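Local coordinates for protein putative S41 protease (Bacteroides fragilis NCTC 9343, PDB 3K50) that probably hydrolyses peptide bonds as a serine peptidase of family S41, a PDZ-like domain accompanying its ClpP/crotonase-type catalytic domain, although its substrate is unknown, at residues Ile17-Val22 with Asp340-Asn345; Lys44-Leu49 with Ser61-Leu66; Met116-Tyr121 with Ser134-Gln139; Tyr74-Thr79 with Thr163-Ser168. One frame throughout, in Å; residues are numbered along the deposited sequence.

Contact 1: residues Ile17-Val22 with Asp340-Asn345; sequences IWIDSV and DRFILN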
loop_
_atom_site.group_PDB
_atom_site.type_symbol
_atom_site.label_atom_id
_atom_site.label_comp_id
_atom_site.label_asym_id
_atom_site.label_seq_id
_atom_site.Cartn_x
_atom_site.Cartn_y
_atom_site.Cartn_z
ATOM N N ILE A 17 -12.549 7.996 30.020
ATOM C CA ILE A 17 -12.350 6.937 29.015
ATOM C C ILE A 17 -11.221 7.374 28.075
ATOM O O ILE A 17 -11.293 8.446 27.489
ATOM C CB ILE A 17 -13.637 6.656 28.199
ATOM C CG1 ILE A 17 -14.723 6.052 29.123
ATOM C CG2 ILE A 17 -13.330 5.749 27.005
ATOM C CD1 ILE A 17 -16.105 5.863 28.485
ATOM N N TRP A 18 -10.191 6.540 27.943
ATOM C CA TRP A 18 -9.000 6.899 27.190
ATOM C C TRP A 18 -9.214 7.411 25.753
ATOM O O TRP A 18 -8.632 8.433 25.339
ATOM C CB TRP A 18 -8.084 5.675 27.130
ATOM C CG TRP A 18 -6.763 5.900 26.439
ATOM C CD1 TRP A 18 -5.655 6.460 26.984
ATOM C CD2 TRP A 18 -6.403 5.533 25.083
ATOM N NE1 TRP A 18 -4.627 6.496 26.049
ATOM C CE2 TRP A 18 -5.063 5.919 24.886
ATOM C CE3 TRP A 18 -7.093 4.950 24.021
ATOM C CZ2 TRP A 18 -4.399 5.709 23.695
ATOM C CZ3 TRP A 18 -6.415 4.725 22.835
ATOM C CH2 TRP A 18 -5.089 5.115 22.680
ATOM N N ILE A 19 -10.010 6.675 24.981
ATOM C CA ILE A 19 -10.184 6.963 23.563
ATOM C C ILE A 19 -10.808 8.360 23.396
ATOM O O ILE A 19 -10.406 9.113 22.549
ATOM C CB ILE A 19 -10.930 5.800 22.816
ATOM C CG1 ILE A 19 -10.930 6.046 21.316
ATOM C CG2 ILE A 19 -12.347 5.656 23.342
ATOM C CD1 ILE A 19 -11.323 4.861 20.493
ATOM N N ASP A 20 -11.720 8.728 24.285
ATOM C CA ASP A 20 -12.334 10.054 24.231
ATOM C C ASP A 20 -11.309 11.135 24.562
ATOM O O ASP A 20 -11.219 12.145 23.890
ATOM C CB ASP A 20 -13.462 10.180 25.252
ATOM C CG ASP A 20 -14.119 11.558 25.220
ATOM O OD1 ASP A 20 -14.886 11.824 24.288
ATOM O OD2 ASP A 20 -13.882 12.366 26.137
ATOM N N SER A 21 -10.426 10.829 25.504
ATOM C CA SER A 21 -9.402 11.764 25.939
ATOM C C SER A 21 -8.287 11.918 24.923
ATOM O O SER A 21 -8.022 13.035 24.540
ATOM C CB SER A 21 -8.860 11.375 27.315
ATOM O OG SER A 21 -8.374 10.056 27.296
ATOM N N VAL A 22 -7.650 10.830 24.479
ATOM C CA VAL A 22 -6.628 10.917 23.467
ATOM C C VAL A 22 -7.175 11.669 22.233
ATOM O O VAL A 22 -6.449 12.451 21.645
ATOM C CB VAL A 22 -6.053 9.532 23.115
ATOM C CG1 VAL A 22 -7.143 8.628 22.571
ATOM C CG2 VAL A 22 -4.897 9.681 22.108
ATOM N N ASP A 340 -5.663 -2.077 27.176
ATOM C CA ASP A 340 -6.578 -2.926 26.403
ATOM C C ASP A 340 -6.064 -3.429 25.081
ATOM O O ASP A 340 -6.841 -3.861 24.244
ATOM C CB ASP A 340 -7.898 -2.188 26.183
ATOM C CG ASP A 340 -8.669 -1.990 27.454
ATOM O OD1 ASP A 340 -8.403 -2.718 28.444
ATOM O OD2 ASP A 340 -9.574 -1.127 27.452
ATOM N N ARG A 341 -4.770 -3.321 24.848
ATOM C CA ARG A 341 -4.169 -3.901 23.667
ATOM C C ARG A 341 -4.843 -3.571 22.306
ATOM O O ARG A 341 -5.128 -4.448 21.522
ATOM C CB ARG A 341 -4.046 -5.425 23.841
ATOM C CG ARG A 341 -3.227 -5.817 25.097
ATOM C CD ARG A 341 -2.838 -7.318 25.165
ATOM N NE ARG A 341 -2.224 -7.848 23.929
ATOM C CZ ARG A 341 -0.952 -7.679 23.534
ATOM N NH1 ARG A 341 -0.088 -6.959 24.251
ATOM N NH2 ARG A 341 -0.540 -8.225 22.385
ATOM N N PHE A 342 -5.117 -2.306 22.037
ATOM C CA PHE A 342 -5.469 -1.940 20.680
ATOM C C PHE A 342 -4.712 -0.663 20.367
ATOM O O PHE A 342 -4.170 -0.007 21.253
ATOM C CB PHE A 342 -6.971 -1.763 20.471
ATOM C CG PHE A 342 -7.583 -0.586 21.200
ATOM C CD1 PHE A 342 -7.657 0.663 20.606
ATOM C CD2 PHE A 342 -8.166 -0.767 22.437
ATOM C CE1 PHE A 342 -8.295 1.721 21.248
ATOM C CE2 PHE A 342 -8.792 0.271 23.101
ATOM C CZ PHE A 342 -8.861 1.522 22.513
ATOM N N ILE A 343 -4.660 -0.361 19.090
ATOM C CA ILE A 343 -3.998 0.827 18.565
ATOM C C ILE A 343 -5.059 1.671 17.872
ATOM O O ILE A 343 -5.835 1.132 17.049
ATOM C CB ILE A 343 -2.955 0.491 17.499
ATOM C CG1 ILE A 343 -1.861 -0.451 18.036
ATOM C CG2 ILE A 343 -2.330 1.804 16.925
ATOM C CD1 ILE A 343 -1.040 -1.082 16.943
ATOM N N LEU A 344 -5.084 2.955 18.244
ATOM C CA LEU A 344 -5.915 4.003 17.626
ATOM C C LEU A 344 -5.031 4.732 16.633
ATOM O O LEU A 344 -4.083 5.400 17.046
ATOM C CB LEU A 344 -6.403 5.009 18.649
ATOM C CG LEU A 344 -7.109 6.295 18.138
ATOM C CD1 LEU A 344 -8.272 5.902 17.200
ATOM C CD2 LEU A 344 -7.631 7.162 19.288
ATOM N N ASN A 345 -5.271 4.502 15.337
ATOM C CA ASN A 345 -4.585 5.198 14.258
ATOM C C ASN A 345 -5.457 6.422 13.995
ATOM O O ASN A 345 -6.520 6.314 13.387
ATOM C CB ASN A 345 -4.430 4.315 13.039
ATOM C CG ASN A 345 -3.355 3.232 13.239
ATOM O OD1 ASN A 345 -3.649 2.032 13.332
ATOM N ND2 ASN A 345 -2.125 3.668 13.372
#
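Leu344, Trp18 and Phe342 carry most of this contact, in which the start of helix 18-26 packs against the start of strand 342-352 entirely through apolar groups. The two aromatic residues pass each other in opposite directions: Trp18 CZ3 comes to 3.9 Å from Phe342 CE1, and the ring planes stand 80° apart. In Trp18 CG is anti to the backbone N (chi1 -177°), and the indole lies beside the next turn of its own helix, with Val22 CG1 over one face and the CZ3 corner turned to the strand. The same CZ3 atom also lies 4.2 Å from Leu344 CB, so one corner of the indole spans two strand residues. Beyond CB, Leu344 crosses Ile19 at about a right angle, its CD2 lying 4.0 Å from Ile19 CG1. No hydrogen bond crosses the interface, which rests on apolar contacts. Helix 18-26, from the region resembling the S41 N-terminal domain, packs here on a strand of an antiparallel sheet, the short axes 28° from parallel. Around it, His337 meets both the Trp18 and Phe342 rings, Phe335 of strand 330-336 touches Trp18, Leu49 of helix 45-52 touches Leu344, and Ile63 of strand 62-65 touches Ile19, Phe342 and Leu344.

Contact 2: residues Lys44-Leu49 with Ser61-Leu66; sequences KPEAFL and SKIDSL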
loop_
_atom_site.group_PDB
_atom_site.type_symbol
_atom_site.label_atom_id
_atom_site.label_comp_id
_atom_site.label_asym_id
_atom_site.label_seq_id
_atom_site.Cartn_x
_atom_site.Cartn_y
_atom_site.Cartn_z
ATOM N N LYS A 44 -17.276 -1.397 22.051
ATOM C CA LYS A 44 -15.969 -1.588 21.437
ATOM C C LYS A 44 -15.378 -0.260 20.960
ATOM O O LYS A 44 -16.134 0.628 20.553
ATOM C CB LYS A 44 -16.065 -2.498 20.234
ATOM C CG LYS A 44 -16.369 -3.911 20.590
ATOM C CD LYS A 44 -16.697 -4.725 19.358
ATOM C CE LYS A 44 -15.592 -4.856 18.346
ATOM N NZ LYS A 44 -15.957 -5.934 17.372
ATOM N N PRO A 45 -14.033 -0.120 21.016
ATOM C CA PRO A 45 -13.377 1.093 20.556
ATOM C C PRO A 45 -13.778 1.439 19.124
ATOM O O PRO A 45 -13.965 2.623 18.835
ATOM C CB PRO A 45 -11.877 0.754 20.652
ATOM C CG PRO A 45 -11.782 -0.662 20.996
ATOM C CD PRO A 45 -13.064 -1.093 21.555
ATOM N N GLU A 46 -13.964 0.419 18.270
ATOM C CA GLU A 46 -14.462 0.584 16.905
ATOM C C GLU A 46 -15.764 1.344 16.875
ATOM O O GLU A 46 -15.936 2.262 16.071
ATOM C CB GLU A 46 -14.682 -0.757 16.201
ATOM C CG GLU A 46 -13.415 -1.540 15.842
ATOM C CD GLU A 46 -12.775 -2.338 17.010
ATOM O OE1 GLU A 46 -13.152 -2.115 18.190
ATOM O OE2 GLU A 46 -11.887 -3.189 16.725
ATOM N N ALA A 47 -16.670 1.017 17.787
ATOM C CA ALA A 47 -17.995 1.633 17.798
ATOM C C ALA A 47 -17.912 3.044 18.345
ATOM O O ALA A 47 -18.612 3.935 17.854
ATOM C CB ALA A 47 -19.006 0.782 18.617
ATOM N N PHE A 48 -17.080 3.244 19.367
ATOM C CA PHE A 48 -16.899 4.560 19.892
ATOM C C PHE A 48 -16.388 5.440 18.754
ATOM O O PHE A 48 -16.939 6.553 18.512
ATOM C CB PHE A 48 -15.871 4.606 21.049
ATOM C CG PHE A 48 -15.630 5.979 21.548
ATOM C CD1 PHE A 48 -16.399 6.499 22.575
ATOM C CD2 PHE A 48 -14.692 6.798 20.950
ATOM C CE1 PHE A 48 -16.203 7.825 23.031
ATOM C CE2 PHE A 48 -14.520 8.132 21.380
ATOM C CZ PHE A 48 -15.270 8.638 22.422
ATOM N N LEU A 49 -15.346 4.954 18.072
ATOM C CA LEU A 49 -14.680 5.726 17.007
ATOM C C LEU A 49 -15.632 6.169 15.906
ATOM O O LEU A 49 -15.598 7.318 15.466
ATOM C CB LEU A 49 -13.529 4.950 16.388
ATOM C CG LEU A 49 -12.651 5.729 15.397
ATOM C CD1 LEU A 49 -11.988 6.920 16.066
ATOM C CD2 LEU A 49 -11.615 4.827 14.800
ATOM N N SER A 61 -9.258 7.529 10.276
ATOM C CA SER A 61 -8.944 7.024 11.594
ATOM C C SER A 61 -9.481 5.633 11.740
ATOM O O SER A 61 -10.578 5.332 11.282
ATOM C CB SER A 61 -9.589 7.915 12.649
ATOM O OG SER A 61 -9.094 9.218 12.556
ATOM N N LYS A 62 -8.747 4.771 12.442
ATOM C CA LYS A 62 -9.223 3.407 12.621
ATOM C C LYS A 62 -8.559 2.671 13.787
ATOM O O LYS A 62 -7.506 3.071 14.265
ATOM C CB LYS A 62 -8.976 2.601 11.364
ATOM C CG LYS A 62 -7.569 2.469 10.976
ATOM C CD LYS A 62 -7.481 2.050 9.501
ATOM C CE LYS A 62 -6.041 1.737 9.059
ATOM N NZ LYS A 62 -5.439 0.562 9.804
ATOM N N ILE A 63 -9.214 1.599 14.222
ATOM C CA ILE A 63 -8.731 0.751 15.314
ATOM C C ILE A 63 -8.049 -0.465 14.696
ATOM O O ILE A 63 -8.573 -1.082 13.759
ATOM C CB ILE A 63 -9.871 0.273 16.255
ATOM C CG1 ILE A 63 -10.681 1.450 16.843
ATOM C CG2 ILE A 63 -9.309 -0.697 17.350
ATOM C CD1 ILE A 63 -9.861 2.488 17.676
ATOM N N ASP A 64 -6.875 -0.779 15.217
ATOM C CA ASP A 64 -6.109 -1.971 14.866
ATOM C C ASP A 64 -5.700 -2.708 16.147
ATOM O O ASP A 64 -5.357 -2.097 17.174
ATOM C CB ASP A 64 -4.870 -1.595 14.076
ATOM C CG ASP A 64 -5.188 -1.263 12.627
ATOM O OD1 ASP A 64 -5.933 -2.027 11.976
ATOM O OD2 ASP A 64 -4.691 -0.245 12.128
ATOM N N SER A 65 -5.730 -4.029 16.080
ATOM C CA SER A 65 -5.364 -4.849 17.226
ATOM C C SER A 65 -3.872 -4.784 17.471
ATOM O O SER A 65 -3.103 -4.537 16.552
ATOM C CB SER A 65 -5.809 -6.307 17.031
ATOM O OG SER A 65 -7.225 -6.403 17.151
ATOM N N LEU A 66 -3.490 -4.938 18.733
ATOM C CA LEU A 66 -2.102 -4.988 19.102
ATOM C C LEU A 66 -1.798 -6.470 19.203
ATOM O O LEU A 66 -2.266 -7.111 20.123
ATOM C CB LEU A 66 -1.887 -4.314 20.441
ATOM C CG LEU A 66 -0.428 -4.113 20.844
ATOM C CD1 LEU A 66 0.280 -3.114 19.923
ATOM C CD2 LEU A 66 -0.402 -3.638 22.268
HETATM O O HOH W 1 -10.419 -3.516 14.153
#
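Glu46 OE2 and Ile63 O are tied together by one water, which donates a hydrogen bond to each and lies 3.0 Å from Glu46 OE2. This is the polar margin of a helix-on-sheet packing in the region resembling the S41 N-terminal domain: helix 45-52 packs on strand 62-65 of an antiparallel sheet, which follows it after a loop and runs back nearly antiparallel, the short axes 169° apart. No direct hydrogen bond crosses, and apolar groups do most of the work. Ile63 points at the helix and meets Pro45, Glu46 and Leu49. Its CG1 rests on the backbone between Pro45 and Glu46, 3.8 Å from Pro45 C, and its CD1 meets Pro45 CB at 4.0 Å. Its other branch, CG2, lies 3.6 Å from Glu46 OE2; the Glu46 chain is bent at chi2 (80°), and its carboxylate lies against this branch. On the strand's other face Lys62 NZ forms a salt bridge with Asp64 OD2, at 2.6 Å on the syn side of the carboxylate. Ser61 OG bonds elsewhere, to Asp57 OD2 and Val347 N. Farther along the helix Leu49, with CG anti to the backbone N, has CD2 on the strand backbone, 3.7 Å from Ser61 O and 3.5 Å from Lys62 CA.

Contact 3: residues Met116-Tyr121 with Ser134-Gln139; sequences MMNGDY and STRQLQ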
loop_
_atom_site.group_PDB
_atom_site.type_symbol
_atom_site.label_atom_id
_atom_site.label_comp_id
_atom_site.label_asym_id
_atom_site.label_seq_id
_atom_site.Cartn_x
_atom_site.Cartn_y
_atom_site.Cartn_z
HETATM N N MSE A 116 -7.774 -26.141 -6.936
HETATM C CA MSE A 116 -8.239 -27.159 -5.972
HETATM C C MSE A 116 -7.323 -27.204 -4.780
HETATM O O MSE A 116 -6.130 -26.879 -4.901
HETATM C CB MSE A 116 -8.192 -28.537 -6.591
HETATM C CG MSE A 116 -8.855 -28.602 -7.927
HETATM SE SE MSE A 116 -10.743 -28.754 -7.865
HETATM C CE MSE A 116 -10.552 -30.680 -8.150
HETATM N N MSE A 117 -7.884 -27.575 -3.624
HETATM C CA MSE A 117 -7.119 -27.798 -2.399
HETATM C C MSE A 117 -7.433 -29.188 -1.907
HETATM O O MSE A 117 -8.573 -29.495 -1.568
HETATM C CB MSE A 117 -7.464 -26.797 -1.315
HETATM C CG MSE A 117 -6.997 -25.445 -1.606
HETATM SE SE MSE A 117 -7.094 -24.277 -0.056
HETATM C CE MSE A 117 -9.083 -24.168 0.179
ATOM N N ASN A 118 -6.415 -30.031 -1.850
ATOM C CA ASN A 118 -6.602 -31.434 -1.429
ATOM C C ASN A 118 -7.798 -32.103 -2.098
ATOM O O ASN A 118 -8.657 -32.697 -1.432
ATOM C CB ASN A 118 -6.688 -31.531 0.096
ATOM C CG ASN A 118 -5.330 -31.367 0.745
ATOM O OD1 ASN A 118 -4.969 -30.267 1.128
ATOM N ND2 ASN A 118 -4.522 -32.455 0.775
ATOM N N GLY A 119 -7.850 -31.978 -3.426
ATOM C CA GLY A 119 -8.910 -32.580 -4.229
ATOM C C GLY A 119 -10.288 -31.944 -4.146
ATOM O O GLY A 119 -11.189 -32.402 -4.808
ATOM N N ASP A 120 -10.471 -30.884 -3.364
ATOM C CA ASP A 120 -11.777 -30.259 -3.257
ATOM C C ASP A 120 -11.778 -28.838 -3.832
ATOM O O ASP A 120 -10.777 -28.115 -3.763
ATOM C CB ASP A 120 -12.200 -30.191 -1.787
ATOM C CG ASP A 120 -12.400 -31.560 -1.146
ATOM O OD1 ASP A 120 -12.213 -32.612 -1.804
ATOM O OD2 ASP A 120 -12.761 -31.563 0.048
ATOM N N TYR A 121 -12.928 -28.420 -4.347
ATOM C CA TYR A 121 -13.083 -27.096 -4.928
ATOM C C TYR A 121 -13.013 -25.997 -3.886
ATOM O O TYR A 121 -13.157 -26.241 -2.691
ATOM C CB TYR A 121 -14.413 -26.995 -5.673
ATOM C CG TYR A 121 -14.442 -27.845 -6.914
ATOM C CD1 TYR A 121 -13.763 -27.452 -8.062
ATOM C CD2 TYR A 121 -15.142 -29.034 -6.943
ATOM C CE1 TYR A 121 -13.774 -28.226 -9.199
ATOM C CE2 TYR A 121 -15.167 -29.815 -8.083
ATOM C CZ TYR A 121 -14.481 -29.410 -9.202
ATOM O OH TYR A 121 -14.506 -30.197 -10.332
ATOM N N SER A 134 -2.951 -25.931 7.749
ATOM C CA SER A 134 -1.914 -26.946 7.677
ATOM C C SER A 134 -1.391 -27.050 6.242
ATOM O O SER A 134 -1.784 -26.238 5.381
ATOM C CB SER A 134 -2.482 -28.299 8.153
ATOM O OG SER A 134 -3.612 -28.639 7.357
ATOM N N THR A 135 -0.477 -28.008 6.006
ATOM C CA THR A 135 0.069 -28.276 4.698
ATOM C C THR A 135 -1.095 -28.632 3.794
ATOM O O THR A 135 -2.029 -29.271 4.253
ATOM C CB THR A 135 1.072 -29.430 4.763
ATOM O OG1 THR A 135 2.164 -29.030 5.600
ATOM C CG2 THR A 135 1.600 -29.778 3.384
ATOM N N ARG A 136 -1.065 -28.200 2.532
ATOM C CA ARG A 136 -2.151 -28.464 1.588
ATOM C C ARG A 136 -1.591 -28.934 0.276
ATOM O O ARG A 136 -0.449 -28.638 -0.074
ATOM C CB ARG A 136 -2.976 -27.191 1.274
ATOM C CG ARG A 136 -3.401 -26.297 2.432
ATOM C CD ARG A 136 -4.247 -27.021 3.446
ATOM N NE ARG A 136 -5.283 -27.857 2.826
ATOM C CZ ARG A 136 -6.505 -27.437 2.477
ATOM N NH1 ARG A 136 -6.899 -26.174 2.689
ATOM N NH2 ARG A 136 -7.357 -28.304 1.924
ATOM N N GLN A 137 -2.419 -29.641 -0.471
ATOM C CA GLN A 137 -2.082 -30.073 -1.818
ATOM C C GLN A 137 -2.897 -29.177 -2.728
ATOM O O GLN A 137 -4.118 -29.110 -2.576
ATOM C CB GLN A 137 -2.434 -31.534 -2.065
ATOM C CG GLN A 137 -1.490 -32.499 -1.385
ATOM C CD GLN A 137 -0.047 -32.298 -1.841
ATOM O OE1 GLN A 137 0.865 -32.224 -1.013
ATOM N NE2 GLN A 137 0.156 -32.153 -3.158
ATOM N N LEU A 138 -2.235 -28.523 -3.682
ATOM C CA LEU A 138 -2.931 -27.604 -4.565
ATOM C C LEU A 138 -2.869 -27.992 -6.032
ATOM O O LEU A 138 -1.826 -28.455 -6.501
ATOM C CB LEU A 138 -2.297 -26.208 -4.421
ATOM C CG LEU A 138 -2.152 -25.586 -3.022
ATOM C CD1 LEU A 138 -1.540 -24.160 -3.078
ATOM C CD2 LEU A 138 -3.483 -25.566 -2.221
ATOM N N GLN A 139 -3.983 -27.847 -6.747
ATOM C CA GLN A 139 -3.968 -27.906 -8.212
ATOM C C GLN A 139 -3.842 -26.431 -8.629
ATOM O O GLN A 139 -4.576 -25.603 -8.139
ATOM C CB GLN A 139 -5.228 -28.524 -8.807
ATOM C CG GLN A 139 -5.194 -28.617 -10.334
ATOM C CD GLN A 139 -6.403 -29.336 -10.923
ATOM O OE1 GLN A 139 -7.541 -28.916 -10.739
ATOM N NE2 GLN A 139 -6.145 -30.426 -11.658
HETATM O O HOH W 2 -5.611 -30.632 -4.742
#
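Met116 and Met117 pair antiparallel with Gln139 and Leu138, the first as a hydrogen-bonded pair and the second as a non-hydrogen-bonded one; a type I' turn from Met117 to Asp120 follows strand 113-117 but does not itself link it to strand 136-146. Gln139 N donates to Met116 O at 3.0 Å, whereas the return bond from Met116 N is weak. At the turn, Asn118 N gives a short, nearly straight bond of 2.6 Å to Gln137 O, and a water links that same oxygen to Gly119 N. The side chain of Asn118 then extends the pairing past the strand's end. Its OD1 accepts from Arg136 NE at 3.0 Å and from Gln137 N at 3.1 Å, the two donors arriving from opposite faces of the amide plane. Amide and guanidinium lie almost coplanar, 3° apart. The Arg136 chain is folded at chi2 and chi3; Met117 CB lies over one face of its guanidinium, Met117 SE (a selenomethionine) sits 3.3 Å from Arg136 NH1, and Glu129 holds NH1 in a salt bridge. On the face carrying Met117 and Leu138, Met117 CG packs against Leu138 CD2 at 3.6 Å, while Met116 and Gln139 lie side by side on the other. Strands 113-117 and 136-146 are neighbours in a five-stranded antiparallel sheet, consistent with the PDZ-like domain expected here.

Contact 4: residues Tyr74-Thr79 with Thr163-Ser168; sequences YGFDYT and TTMPAS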
loop_
_atom_site.group_PDB
_atom_site.type_symbol
_atom_site.label_atom_id
_atom_site.label_comp_id
_atom_site.label_asym_id
_atom_site.label_seq_id
_atom_site.Cartn_x
_atom_site.Cartn_y
_atom_site.Cartn_z
ATOM N N TYR A 74 -0.312 -18.021 4.835
ATOM C CA TYR A 74 0.446 -18.778 3.818
ATOM C C TYR A 74 1.393 -17.871 2.994
ATOM O O TYR A 74 2.322 -18.350 2.351
ATOM C CB TYR A 74 -0.519 -19.505 2.899
ATOM C CG TYR A 74 -1.211 -20.729 3.505
ATOM C CD1 TYR A 74 -0.479 -21.852 3.923
ATOM C CD2 TYR A 74 -2.580 -20.786 3.576
ATOM C CE1 TYR A 74 -1.127 -22.994 4.469
ATOM C CE2 TYR A 74 -3.244 -21.914 4.061
ATOM C CZ TYR A 74 -2.521 -23.004 4.504
ATOM O OH TYR A 74 -3.210 -24.068 4.968
ATOM N N GLY A 75 1.130 -16.573 3.018
ATOM C CA GLY A 75 1.969 -15.587 2.378
ATOM C C GLY A 75 1.509 -15.178 0.992
ATOM O O GLY A 75 2.340 -14.715 0.198
ATOM N N PHE A 76 0.225 -15.347 0.647
ATOM C CA PHE A 76 -0.239 -14.837 -0.660
ATOM C C PHE A 76 -1.573 -14.122 -0.591
ATOM O O PHE A 76 -2.390 -14.410 0.266
ATOM C CB PHE A 76 -0.314 -15.935 -1.702
ATOM C CG PHE A 76 -1.445 -16.953 -1.457
ATOM C CD1 PHE A 76 -1.264 -18.008 -0.599
ATOM C CD2 PHE A 76 -2.674 -16.825 -2.112
ATOM C CE1 PHE A 76 -2.277 -18.927 -0.378
ATOM C CE2 PHE A 76 -3.690 -17.712 -1.870
ATOM C CZ PHE A 76 -3.483 -18.775 -1.015
ATOM N N ASP A 77 -1.768 -13.167 -1.490
ATOM C CA ASP A 77 -3.060 -12.503 -1.654
ATOM C C ASP A 77 -3.682 -12.996 -2.925
ATOM O O ASP A 77 -2.979 -13.396 -3.852
ATOM C CB ASP A 77 -2.931 -10.979 -1.741
ATOM C CG ASP A 77 -2.523 -10.351 -0.435
ATOM O OD1 ASP A 77 -2.772 -11.002 0.616
ATOM O OD2 ASP A 77 -1.932 -9.225 -0.463
ATOM N N TYR A 78 -5.007 -12.913 -3.005
ATOM C CA TYR A 78 -5.722 -13.436 -4.140
ATOM C C TYR A 78 -7.057 -12.752 -4.431
ATOM O O TYR A 78 -7.515 -11.963 -3.654
ATOM C CB TYR A 78 -6.043 -14.904 -3.862
ATOM C CG TYR A 78 -7.026 -15.051 -2.722
ATOM C CD1 TYR A 78 -6.580 -15.088 -1.407
ATOM C CD2 TYR A 78 -8.393 -15.109 -2.949
ATOM C CE1 TYR A 78 -7.441 -15.197 -0.360
ATOM C CE2 TYR A 78 -9.279 -15.194 -1.896
ATOM C CZ TYR A 78 -8.790 -15.249 -0.597
ATOM O OH TYR A 78 -9.640 -15.345 0.476
ATOM N N THR A 79 -7.686 -13.146 -5.530
ATOM C CA THR A 79 -9.027 -12.713 -5.902
ATOM C C THR A 79 -9.715 -13.905 -6.459
ATOM O O THR A 79 -9.131 -14.611 -7.285
ATOM C CB THR A 79 -9.042 -11.730 -7.060
ATOM O OG1 THR A 79 -8.195 -10.622 -6.761
ATOM C CG2 THR A 79 -10.498 -11.248 -7.341
ATOM N N THR A 163 1.207 -28.666 -6.531
ATOM C CA THR A 163 2.283 -28.433 -5.617
ATOM C C THR A 163 1.787 -28.627 -4.202
ATOM O O THR A 163 0.552 -28.648 -3.936
ATOM C CB THR A 163 2.842 -27.010 -5.770
ATOM O OG1 THR A 163 3.994 -26.878 -4.940
ATOM C CG2 THR A 163 1.799 -25.979 -5.357
ATOM N N THR A 164 2.759 -28.793 -3.303
ATOM C CA THR A 164 2.505 -28.928 -1.869
ATOM C C THR A 164 2.876 -27.636 -1.185
ATOM O O THR A 164 4.021 -27.182 -1.325
ATOM C CB THR A 164 3.360 -30.049 -1.280
ATOM O OG1 THR A 164 3.032 -31.246 -1.981
ATOM C CG2 THR A 164 3.101 -30.217 0.223
HETATM N N MSE A 165 1.921 -27.038 -0.462
HETATM C CA MSE A 165 2.153 -25.788 0.238
HETATM C C MSE A 165 2.313 -26.070 1.720
HETATM O O MSE A 165 1.423 -26.646 2.339
HETATM C CB MSE A 165 1.009 -24.787 0.041
HETATM C CG MSE A 165 1.367 -23.451 0.593
HETATM SE SE MSE A 165 0.187 -22.074 0.035
HETATM C CE MSE A 165 -1.481 -22.805 0.706
ATOM N N PRO A 166 3.429 -25.625 2.317
ATOM C CA PRO A 166 3.601 -25.907 3.747
ATOM C C PRO A 166 2.603 -25.154 4.619
ATOM O O PRO A 166 1.903 -24.242 4.127
ATOM C CB PRO A 166 5.046 -25.451 4.047
ATOM C CG PRO A 166 5.661 -25.081 2.750
ATOM C CD PRO A 166 4.558 -24.880 1.742
ATOM N N ALA A 167 2.534 -25.536 5.902
ATOM C CA ALA A 167 1.599 -24.932 6.845
ATOM C C ALA A 167 1.880 -23.453 7.011
ATOM O O ALA A 167 3.032 -23.004 6.908
ATOM C CB ALA A 167 1.633 -25.655 8.216
ATOM N N SER A 168 0.819 -22.688 7.254
ATOM C CA SER A 168 0.975 -21.271 7.473
ATOM C C SER A 168 1.858 -20.941 8.673
ATOM O O SER A 168 2.056 -21.763 9.549
ATOM C CB SER A 168 -0.384 -20.621 7.667
ATOM O OG SER A 168 -1.152 -21.284 8.635
#
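The Tyr74 ring is sandwiched: Met165 CE lies over the centre of one face, Ser168 CB covers the opposite face nearer the rim, and Pro166 O meets the edge in the ring plane. The methyl of Met165, a selenomethionine, makes a CH-pi contact 3.5 Å from the ring centroid of Tyr74 and only 11° off the ring normal. The looser partner, Ser168 CB, stands 4.1 Å from the same Tyr74 centroid. Met165 runs out extended, with CG anti to the backbone N (chi1 -171°), and then bends at chi3 (58°) to set CE over the ring. Its SE also touches the next aromatic, 4.0 Å from Phe76 CE1, so both rings take part in Met-aromatic contacts with one side chain. At the rim, Tyr74 CE1 approaches Pro166 O to 3.3 Å; this buried carbonyl has no hydrogen-bonding partner in the model, and the aromatic edge is what faces it. Polar ends bond elsewhere, Tyr74 OH to Ser134 O and Ser168 OG to Gly133 N. Met-aromatic packing thus links the approach to strand 76-82 with the exit from strand 154-165, the outermost strands of a five-stranded antiparallel sheet, probably that of the PDZ-like domain. Pro102 of helix 102-105 touches Met165 and Ala103 touches Phe76; Leu138 of strand 136-146 touches Met165, and Ile94 of strand 90-97 touches Phe76.

Overall arrangement
The contacts fall into two pairs at separate parts of the chain. Contacts 1 and 2, centres 8 Å apart, share one antiparallel sheet: successive helices 18-26 and 45-52 pack on neighbouring strands 342-352 and 62-65, joined by backbone bonds such as Ile343 N to Asp64 O. Contacts 3 and 4, centres 10 Å apart, share the five-stranded antiparallel sheet, probably of the PDZ-like domain, where strands 136-146 and 154-165 are neighbours. Between the pairs, centres lie about 29 to 42 Å apart and nothing touches. In sequence, contact 2 closes before contact 4 opens, contact 4 encloses contact 3, and contact 1 spans all three, bringing the N-terminal region to a strand of the probable S41 peptidase domain.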